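Long-range contacts in putative ATP-grasp superfamily protein (Archaeoglobus fulgidus, PDB 3DF7), which is of unknown function but is a putative ATP-grasp superfamily member that probably binds ATP and a metal ion: residues L6-T11 against L74-E79; E23-F28 against S50-L55; L129-C134 against D153-G158. All blocks are in the same frame, centred on the assembly; numbering follows the deposited sequence.

Contact 1: L6-T11 against L74-E79; sequences LFEFAT and LIIAPE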
loop_
_atom_site.group_PDB
_atom_site.type_symbol
_atom_site.label_atom_id
_atom_site.label_comp_id
_atom_site.label_asym_id
_atom_site.label_seq_id
_atom_site.Cartn_x
_atom_site.Cartn_y
_atom_site.Cartn_z
ATOM N N LEU A 6 -5.715 -8.890 -12.523
ATOM C CA LEU A 6 -5.768 -7.916 -11.437
ATOM C C LEU A 6 -6.618 -8.483 -10.303
ATOM O O LEU A 6 -7.768 -8.875 -10.515
ATOM C CB LEU A 6 -6.383 -6.602 -11.929
ATOM C CG LEU A 6 -6.471 -5.479 -10.890
ATOM C CD1 LEU A 6 -5.068 -5.076 -10.503
ATOM C CD2 LEU A 6 -7.244 -4.280 -11.445
ATOM N N PHE A 7 -6.053 -8.510 -9.101
ATOM C CA PHE A 7 -6.748 -9.055 -7.940
ATOM C C PHE A 7 -6.486 -8.261 -6.657
ATOM O O PHE A 7 -5.338 -7.975 -6.322
ATOM C CB PHE A 7 -6.302 -10.508 -7.733
ATOM C CG PHE A 7 -6.840 -11.150 -6.479
ATOM C CD1 PHE A 7 -7.980 -11.951 -6.519
ATOM C CD2 PHE A 7 -6.198 -10.958 -5.254
ATOM C CE1 PHE A 7 -8.468 -12.552 -5.358
ATOM C CE2 PHE A 7 -6.677 -11.549 -4.088
ATOM C CZ PHE A 7 -7.817 -12.350 -4.138
ATOM N N GLU A 8 -7.555 -7.907 -5.949
ATOM C CA GLU A 8 -7.431 -7.205 -4.667
ATOM C C GLU A 8 -8.276 -8.028 -3.692
ATOM O O GLU A 8 -9.421 -8.378 -3.992
ATOM C CB GLU A 8 -7.938 -5.765 -4.767
ATOM C CG GLU A 8 -7.683 -4.935 -3.511
ATOM C CD GLU A 8 -8.692 -5.214 -2.418
ATOM O OE1 GLU A 8 -9.897 -5.264 -2.742
ATOM O OE2 GLU A 8 -8.293 -5.371 -1.241
ATOM N N PHE A 9 -7.706 -8.342 -2.532
ATOM C CA PHE A 9 -8.374 -9.201 -1.555
ATOM C C PHE A 9 -9.793 -8.855 -1.103
ATOM O O PHE A 9 -10.666 -9.718 -1.124
ATOM C CB PHE A 9 -7.487 -9.381 -0.324
ATOM C CG PHE A 9 -7.878 -10.552 0.534
ATOM C CD1 PHE A 9 -7.754 -11.856 0.052
ATOM C CD2 PHE A 9 -8.376 -10.357 1.816
ATOM C CE1 PHE A 9 -8.124 -12.952 0.835
ATOM C CE2 PHE A 9 -8.750 -11.442 2.609
ATOM C CZ PHE A 9 -8.624 -12.744 2.117
ATOM N N ALA A 10 -10.034 -7.618 -0.686
ATOM C CA ALA A 10 -11.374 -7.244 -0.235
ATOM C C ALA A 10 -12.423 -7.301 -1.344
ATOM O O ALA A 10 -13.567 -7.686 -1.108
ATOM C CB ALA A 10 -11.355 -5.844 0.377
ATOM N N THR A 11 -12.024 -6.921 -2.551
ATOM C CA THR A 11 -12.929 -6.885 -3.694
ATOM C C THR A 11 -13.147 -8.232 -4.385
ATOM O O THR A 11 -14.234 -8.498 -4.908
ATOM C CB THR A 11 -12.410 -5.871 -4.749
ATOM O OG1 THR A 11 -12.167 -4.605 -4.118
ATOM C CG2 THR A 11 -13.427 -5.682 -5.875
ATOM N N LEU A 74 -1.042 -8.615 -10.902
ATOM C CA LEU A 74 -0.824 -7.604 -9.881
ATOM C C LEU A 74 -1.766 -7.981 -8.756
ATOM O O LEU A 74 -2.988 -7.944 -8.917
ATOM C CB LEU A 74 -1.161 -6.199 -10.389
ATOM C CG LEU A 74 -0.944 -5.132 -9.306
ATOM C CD1 LEU A 74 0.536 -5.122 -8.878
ATOM C CD2 LEU A 74 -1.369 -3.768 -9.824
ATOM N N ILE A 75 -1.189 -8.357 -7.622
ATOM C CA ILE A 75 -1.973 -8.757 -6.471
ATOM C C ILE A 75 -1.883 -7.723 -5.357
ATOM O O ILE A 75 -0.798 -7.319 -4.945
ATOM C CB ILE A 75 -1.519 -10.157 -5.975
ATOM C CG1 ILE A 75 -1.981 -11.215 -6.993
ATOM C CG2 ILE A 75 -2.071 -10.444 -4.575
ATOM C CD1 ILE A 75 -1.500 -12.618 -6.715
ATOM N N ILE A 76 -3.047 -7.278 -4.903
ATOM C CA ILE A 76 -3.143 -6.307 -3.829
ATOM C C ILE A 76 -3.850 -7.027 -2.687
ATOM O O ILE A 76 -5.004 -7.436 -2.825
ATOM C CB ILE A 76 -3.999 -5.098 -4.233
ATOM C CG1 ILE A 76 -3.494 -4.501 -5.549
ATOM C CG2 ILE A 76 -3.948 -4.051 -3.132
ATOM C CD1 ILE A 76 -4.513 -3.602 -6.233
ATOM N N ALA A 77 -3.162 -7.190 -1.567
ATOM C CA ALA A 77 -3.762 -7.869 -0.427
ATOM C C ALA A 77 -3.025 -7.515 0.853
ATOM O O ALA A 77 -1.867 -7.103 0.822
ATOM C CB ALA A 77 -3.734 -9.379 -0.644
ATOM N N PRO A 78 -3.695 -7.666 2.001
ATOM C CA PRO A 78 -3.032 -7.346 3.266
ATOM C C PRO A 78 -1.845 -8.272 3.547
ATOM O O PRO A 78 -1.842 -9.440 3.150
ATOM C CB PRO A 78 -4.160 -7.484 4.293
ATOM C CG PRO A 78 -5.128 -8.438 3.639
ATOM C CD PRO A 78 -5.117 -7.987 2.208
ATOM N N GLU A 79 -0.823 -7.742 4.209
ATOM C CA GLU A 79 0.343 -8.553 4.544
ATOM C C GLU A 79 -0.039 -9.551 5.637
ATOM O O GLU A 79 0.573 -10.612 5.771
ATOM C CB GLU A 79 1.492 -7.665 5.027
ATOM C CG GLU A 79 2.160 -6.865 3.914
ATOM C CD GLU A 79 1.539 -5.492 3.686
ATOM O OE1 GLU A 79 0.364 -5.273 4.052
ATOM O OE2 GLU A 79 2.236 -4.630 3.115
#

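Contact 2: E23-F28 against S50-L55; sequences EGLAMF and SCLFTL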
loop_
_atom_site.group_PDB
_atom_site.type_symbol
_atom_site.label_atom_id
_atom_site.label_comp_id
_atom_site.label_asym_id
_atom_site.label_seq_id
_atom_site.Cartn_x
_atom_site.Cartn_y
_atom_site.Cartn_z
ATOM N N GLU A 23 -11.116 0.549 1.596
ATOM C CA GLU A 23 -9.813 0.943 1.063
ATOM C C GLU A 23 -9.398 -0.013 -0.053
ATOM O O GLU A 23 -8.910 0.415 -1.098
ATOM C CB GLU A 23 -8.751 0.942 2.165
ATOM C CG GLU A 23 -8.892 2.089 3.158
ATOM C CD GLU A 23 -7.757 2.129 4.165
ATOM O OE1 GLU A 23 -6.585 2.209 3.742
ATOM O OE2 GLU A 23 -8.040 2.079 5.378
ATOM N N GLY A 24 -9.591 -1.310 0.171
ATOM C CA GLY A 24 -9.240 -2.284 -0.851
ATOM C C GLY A 24 -10.056 -2.070 -2.117
ATOM O O GLY A 24 -9.525 -2.123 -3.232
ATOM N N LEU A 25 -11.352 -1.831 -1.949
ATOM C CA LEU A 25 -12.235 -1.603 -3.086
ATOM C C LEU A 25 -11.785 -0.373 -3.871
ATOM O O LEU A 25 -11.794 -0.373 -5.099
ATOM C CB LEU A 25 -13.677 -1.415 -2.611
ATOM C CG LEU A 25 -14.693 -1.036 -3.691
ATOM C CD1 LEU A 25 -14.736 -2.113 -4.778
ATOM C CD2 LEU A 25 -16.065 -0.865 -3.057
ATOM N N ALA A 26 -11.397 0.674 -3.149
ATOM C CA ALA A 26 -10.940 1.909 -3.774
ATOM C C ALA A 26 -9.676 1.659 -4.588
ATOM O O ALA A 26 -9.531 2.153 -5.711
ATOM C CB ALA A 26 -10.679 2.967 -2.708
HETATM N N MSE A 27 -8.757 0.882 -4.026
HETATM C CA MSE A 27 -7.525 0.580 -4.732
HETATM C C MSE A 27 -7.793 -0.265 -5.972
HETATM O O MSE A 27 -7.184 -0.042 -7.016
HETATM C CB MSE A 27 -6.530 -0.145 -3.819
HETATM C CG MSE A 27 -5.822 0.771 -2.824
HETATM SE SE MSE A 27 -4.422 -0.130 -1.828
HETATM C CE MSE A 27 -5.467 -0.642 -0.294
ATOM N N PHE A 28 -8.688 -1.244 -5.859
ATOM C CA PHE A 28 -8.997 -2.091 -7.012
ATOM C C PHE A 28 -9.609 -1.251 -8.131
ATOM O O PHE A 28 -9.230 -1.377 -9.297
ATOM C CB PHE A 28 -9.978 -3.207 -6.634
ATOM C CG PHE A 28 -10.274 -4.158 -7.764
ATOM C CD1 PHE A 28 -9.408 -5.207 -8.055
ATOM C CD2 PHE A 28 -11.403 -3.983 -8.558
ATOM C CE1 PHE A 28 -9.661 -6.072 -9.121
ATOM C CE2 PHE A 28 -11.667 -4.842 -9.631
ATOM C CZ PHE A 28 -10.792 -5.889 -9.911
ATOM N N SER A 50 -20.508 -7.115 -8.125
ATOM C CA SER A 50 -20.796 -7.481 -9.504
ATOM C C SER A 50 -21.301 -6.317 -10.356
ATOM O O SER A 50 -21.084 -6.292 -11.565
ATOM C CB SER A 50 -21.823 -8.616 -9.541
ATOM O OG SER A 50 -23.057 -8.211 -8.974
ATOM N N CYS A 51 -21.966 -5.357 -9.722
ATOM C CA CYS A 51 -22.519 -4.202 -10.426
ATOM C C CYS A 51 -21.524 -3.074 -10.684
ATOM O O CYS A 51 -21.829 -2.128 -11.414
ATOM C CB CYS A 51 -23.696 -3.629 -9.631
ATOM S SG CYS A 51 -23.215 -2.926 -8.029
ATOM N N LEU A 52 -20.335 -3.174 -10.099
ATOM C CA LEU A 52 -19.335 -2.120 -10.232
ATOM C C LEU A 52 -18.265 -2.331 -11.296
ATOM O O LEU A 52 -17.629 -1.372 -11.729
ATOM C CB LEU A 52 -18.638 -1.904 -8.883
ATOM C CG LEU A 52 -19.500 -1.634 -7.649
ATOM C CD1 LEU A 52 -18.597 -1.503 -6.428
ATOM C CD2 LEU A 52 -20.326 -0.369 -7.844
ATOM N N PHE A 53 -18.066 -3.571 -11.725
ATOM C CA PHE A 53 -17.028 -3.845 -12.707
ATOM C C PHE A 53 -17.435 -4.731 -13.870
ATOM O O PHE A 53 -18.288 -5.607 -13.736
ATOM C CB PHE A 53 -15.820 -4.465 -12.008
ATOM C CG PHE A 53 -15.313 -3.656 -10.847
ATOM C CD1 PHE A 53 -15.695 -3.967 -9.543
ATOM C CD2 PHE A 53 -14.462 -2.576 -11.059
ATOM C CE1 PHE A 53 -15.233 -3.210 -8.466
ATOM C CE2 PHE A 53 -13.996 -1.812 -9.986
ATOM C CZ PHE A 53 -14.384 -2.134 -8.688
ATOM N N THR A 54 -16.803 -4.494 -15.017
ATOM C CA THR A 54 -17.064 -5.278 -16.209
ATOM C C THR A 54 -16.199 -6.538 -16.191
ATOM O O THR A 54 -15.397 -6.777 -17.089
ATOM C CB THR A 54 -16.782 -4.457 -17.477
ATOM O OG1 THR A 54 -15.519 -3.796 -17.349
ATOM C CG2 THR A 54 -17.883 -3.410 -17.683
ATOM N N LEU A 55 -16.363 -7.322 -15.129
ATOM C CA LEU A 55 -15.643 -8.577 -14.954
ATOM C C LEU A 55 -16.632 -9.611 -14.430
ATOM O O LEU A 55 -17.660 -9.258 -13.845
ATOM C CB LEU A 55 -14.507 -8.409 -13.945
ATOM C CG LEU A 55 -13.299 -7.570 -14.373
ATOM C CD1 LEU A 55 -12.401 -7.299 -13.170
ATOM C CD2 LEU A 55 -12.537 -8.309 -15.460
#

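Contact 3: L129-C134 against D153-G158; sequences LRPLDC and DEVPDG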
loop_
_atom_site.group_PDB
_atom_site.type_symbol
_atom_site.label_atom_id
_atom_site.label_comp_id
_atom_site.label_asym_id
_atom_site.label_seq_id
_atom_site.Cartn_x
_atom_site.Cartn_y
_atom_site.Cartn_z
ATOM N N LEU A 129 11.432 -7.394 20.768
ATOM C CA LEU A 129 10.390 -8.402 20.935
ATOM C C LEU A 129 9.891 -8.350 22.379
ATOM O O LEU A 129 9.016 -9.118 22.787
ATOM C CB LEU A 129 10.938 -9.795 20.602
ATOM C CG LEU A 129 11.324 -10.020 19.133
ATOM C CD1 LEU A 129 12.002 -11.370 18.961
ATOM C CD2 LEU A 129 10.071 -9.947 18.267
ATOM N N ARG A 130 10.469 -7.432 23.145
ATOM C CA ARG A 130 10.104 -7.228 24.541
ATOM C C ARG A 130 9.987 -5.728 24.801
ATOM O O ARG A 130 10.401 -4.921 23.975
ATOM C CB ARG A 130 11.159 -7.870 25.449
ATOM C CG ARG A 130 11.037 -9.389 25.492
ATOM C CD ARG A 130 12.055 -10.040 26.401
ATOM N NE ARG A 130 11.811 -11.477 26.519
ATOM C CZ ARG A 130 12.598 -12.315 27.185
ATOM N NH1 ARG A 130 13.684 -11.859 27.794
ATOM N NH2 ARG A 130 12.297 -13.606 27.249
ATOM N N PRO A 131 9.409 -5.333 25.948
ATOM C CA PRO A 131 9.265 -3.905 26.250
ATOM C C PRO A 131 10.560 -3.113 26.100
ATOM O O PRO A 131 11.646 -3.620 26.383
ATOM C CB PRO A 131 8.749 -3.913 27.686
ATOM C CG PRO A 131 7.897 -5.155 27.712
ATOM C CD PRO A 131 8.792 -6.155 27.005
ATOM N N LEU A 132 10.435 -1.874 25.636
ATOM C CA LEU A 132 11.583 -0.991 25.461
ATOM C C LEU A 132 11.592 0.024 26.598
ATOM O O LEU A 132 10.560 0.272 27.217
ATOM C CB LEU A 132 11.485 -0.248 24.127
ATOM C CG LEU A 132 11.680 -1.069 22.851
ATOM C CD1 LEU A 132 11.201 -0.280 21.638
ATOM C CD2 LEU A 132 13.150 -1.438 22.714
ATOM N N ASP A 133 12.752 0.611 26.869
ATOM C CA ASP A 133 12.855 1.607 27.928
ATOM C C ASP A 133 12.273 2.932 27.462
ATOM O O ASP A 133 11.716 3.686 28.254
ATOM C CB ASP A 133 14.313 1.811 28.348
ATOM C CG ASP A 133 14.864 0.632 29.121
ATOM O OD1 ASP A 133 14.142 0.123 30.005
ATOM O OD2 ASP A 133 16.014 0.221 28.854
ATOM N N CYS A 134 12.403 3.208 26.169
ATOM C CA CYS A 134 11.879 4.442 25.595
ATOM C C CYS A 134 10.378 4.301 25.363
ATOM O O CYS A 134 9.851 3.193 25.362
ATOM C CB CYS A 134 12.567 4.738 24.260
ATOM S SG CYS A 134 12.348 3.443 23.002
ATOM N N ASP A 153 1.945 -2.200 28.394
ATOM C CA ASP A 153 3.082 -2.395 29.280
ATOM C C ASP A 153 3.873 -3.624 28.860
ATOM O O ASP A 153 5.092 -3.659 28.998
ATOM C CB ASP A 153 2.608 -2.543 30.724
ATOM C CG ASP A 153 1.862 -1.320 31.216
ATOM O OD1 ASP A 153 0.780 -1.023 30.668
ATOM O OD2 ASP A 153 2.361 -0.651 32.142
ATOM N N GLU A 154 3.178 -4.629 28.336
ATOM C CA GLU A 154 3.839 -5.856 27.902
ATOM C C GLU A 154 3.709 -6.075 26.399
ATOM O O GLU A 154 2.867 -5.468 25.739
ATOM C CB GLU A 154 3.252 -7.061 28.640
ATOM C CG GLU A 154 3.442 -7.026 30.149
ATOM C CD GLU A 154 4.905 -6.955 30.553
ATOM O OE1 GLU A 154 5.695 -7.811 30.103
ATOM O OE2 GLU A 154 5.265 -6.043 31.325
ATOM N N VAL A 155 4.559 -6.941 25.861
ATOM C CA VAL A 155 4.518 -7.258 24.442
ATOM C C VAL A 155 3.935 -8.660 24.288
ATOM O O VAL A 155 4.579 -9.650 24.631
ATOM C CB VAL A 155 5.925 -7.246 23.810
ATOM C CG1 VAL A 155 5.821 -7.564 22.320
ATOM C CG2 VAL A 155 6.587 -5.890 24.031
ATOM N N PRO A 156 2.702 -8.763 23.776
ATOM C CA PRO A 156 2.107 -10.092 23.612
ATOM C C PRO A 156 2.811 -10.898 22.522
ATOM O O PRO A 156 3.465 -10.331 21.643
ATOM C CB PRO A 156 0.658 -9.777 23.257
ATOM C CG PRO A 156 0.775 -8.496 22.504
ATOM C CD PRO A 156 1.771 -7.710 23.336
ATOM N N ASP A 157 2.679 -12.220 22.588
ATOM C CA ASP A 157 3.293 -13.100 21.602
ATOM C C ASP A 157 2.798 -12.725 20.213
ATOM O O ASP A 157 1.602 -12.527 20.008
ATOM C CB ASP A 157 2.934 -14.558 21.902
ATOM C CG ASP A 157 3.487 -15.031 23.232
ATOM O OD1 ASP A 157 3.275 -14.330 24.244
ATOM O OD2 ASP A 157 4.128 -16.104 23.268
ATOM N N GLY A 158 3.719 -12.620 19.264
ATOM C CA GLY A 158 3.331 -12.266 17.910
ATOM C C GLY A 158 3.410 -10.775 17.627
ATOM O O GLY A 158 3.146 -10.345 16.508
#

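Contact 1: L6-T11 against L74-E79
Phe7 and Ile76 lead the bonding between two parallel strands. Ile76 N donates to Phe7 O at 2.8 Å, a nearly straight bond. Phe7 N donates to Leu74 O at 3.1 Å, and Phe9 N to Ile76 O at 2.9 Å. The ladder thus takes in the first residue of helix 9-12. The carboxylate of Glu8 caps that helix. Glu8 OE1 accepts from both Thr11 N and Thr11 OG1, each at 2.7 Å. The amide comes on the syn side, tilted from the carboxylate plane; the hydroxyl lies nearly on the C-O axis. Glu8 OE2 accepts from Ala10 N at 2.9 Å, from above the plane. CG of Glu8 is anti to the backbone N, and the chain then bends at chi2 (-80°), which turns CD off the line of the first bonds. Glu8 CG rests against Ile76 CB at 3.8 Å. On the same sheet face Leu6 and Leu74 run alongside each other, CD1 of Leu6 against CD2 of Leu74. Phe7 and Ile75 share the other face. Beyond the strand, Phe9 CB meets Pro78 CD at 3.7 Å and also touches Ala77 CB. Strands 3-8 and 72-76 are neighbours in a four-stranded parallel sheet. Helix 18-35 packs on its Leu6 and Glu8 face and helix 83-92 on its Ile75 face, an alpha/beta layer. An acetate ion, probably from the crystallisation liquor, lies close to the Glu8 side chain; such ions often mark pockets. Three donors grip the buried carboxylate, hold it in place and tie the strand end to the first turn of helix 9-12.

Contact 2: E23-F28 against S50-L55
Phe28 sets its ring edge against the face of Phe53 in a T-shaped (edge-to-face) pair. The planes stand at 90° and the ring centroids are 4.9 Å apart. CE2 of Phe28 sits over the centre of the Phe53 ring, 3.7 Å above its plane. Phe28 CD2, the next atom of that edge, comes to 3.5 Å from Phe53 CZ. The Phe53 ring is also met at its own edge, in plane, by Leu25 CD1, which lies 3.9 Å from Phe53 CE1. Leu55 adds to the edge of Phe28: its CD1 is 3.9 Å from Phe28 CZ, and the two side chains reach tip to tip. Leu25 CD1 extends the patch to Leu52 CD1, at 4.2 Å. Leu25 and Phe28 stand three residues apart on one side of the helix. In Phe28, CB points toward the loop and CG is anti to the backbone N (chi1 -177°). The meeting across the segments is wholly apolar and made by side chains alone. Thr54, between Phe53 and Leu55, is the centre of an inverse gamma turn closed by a weak bond from Leu55 N to Phe53 O, and the side chains on either side of it both point toward the helix. Thr11 of helix 9-12 touches Leu25, Phe28 and Phe53, while Phe32, further along helix 18-35, touches Leu55. The arrangement is aromatic packing of an irregular loop, the one between strand 40-42 and helix 63-67, on helix 18-35, which itself packs against the parallel sheet of the N-terminal part of this ATP-grasp family protein.

Contact 3: L129-C134 against D153-G158
Val155 and Pro131 meet with their side chains set obliquely to each other, between two extended loop pieces that run in opposite directions. Val155 points toward the other piece and places its two methyl groups at different spots. CG2 of Val155, anti to the carbonyl carbon, lies against the start of the proline: 3.5 Å from Pro131 N and 3.7 Å from Pro131 CD. It is just as near to Arg130 C, so it sits against the peptide link as well as the ring. CG1 of Val155, anti to the backbone N (chi1 -179°), is turned to Leu129 O, which it approaches to 3.6 Å. The valine therefore spans three successive residues. The proline ring reaches the other way along the partner piece. Pro131 CG comes to 3.4 Å from Asp153 O, a carbon-to-oxygen packing contact. Glu154 points away at its CB, but its chain is bent at chi2, and OE1 comes near Pro131 CG. An alanine in place of Val155 removes CG1 and CG2, and would probably open a gap beside Pro131 N and CD, leaving only CB near Leu129 O. Val155 also touches Ala161 of strand 159-163, while Pro131 rests on Phe136 of strand 136-140. The contact is van der Waals packing of side-chain carbons on side chain and backbone, without polar bonds between the segments, and its touching residues are mostly exposed. It joins the loop after strand 127-128 to the loop before strand 159-163. These two strands are antiparallel neighbours in a small three-stranded sheet, within the part of the sequence assigned to the ATP-grasp domain.

From the N terminus, strand 3-8 supplies the first half of contact 1 and runs into helix 9-12. Helix 18-35 follows with the first half of contact 2. After strand 40-42 the loop at 50-55 returns to that helix and closes contact 2. The chain then passes helix 63-67 and enters strand 72-76, where contact 1 closes; contact 2 thus nests within contact 1. The two touch, with Thr11 and Glu8 against Leu25, Gly24 and Phe28, so that sheet, helix and loop form one unit. Contact 3 comes later, in series, and closes the stretch that holds strand 136-140, joining two loops of the three-stranded antiparallel sheet. Its centre is about 31 Å from that of contact 1.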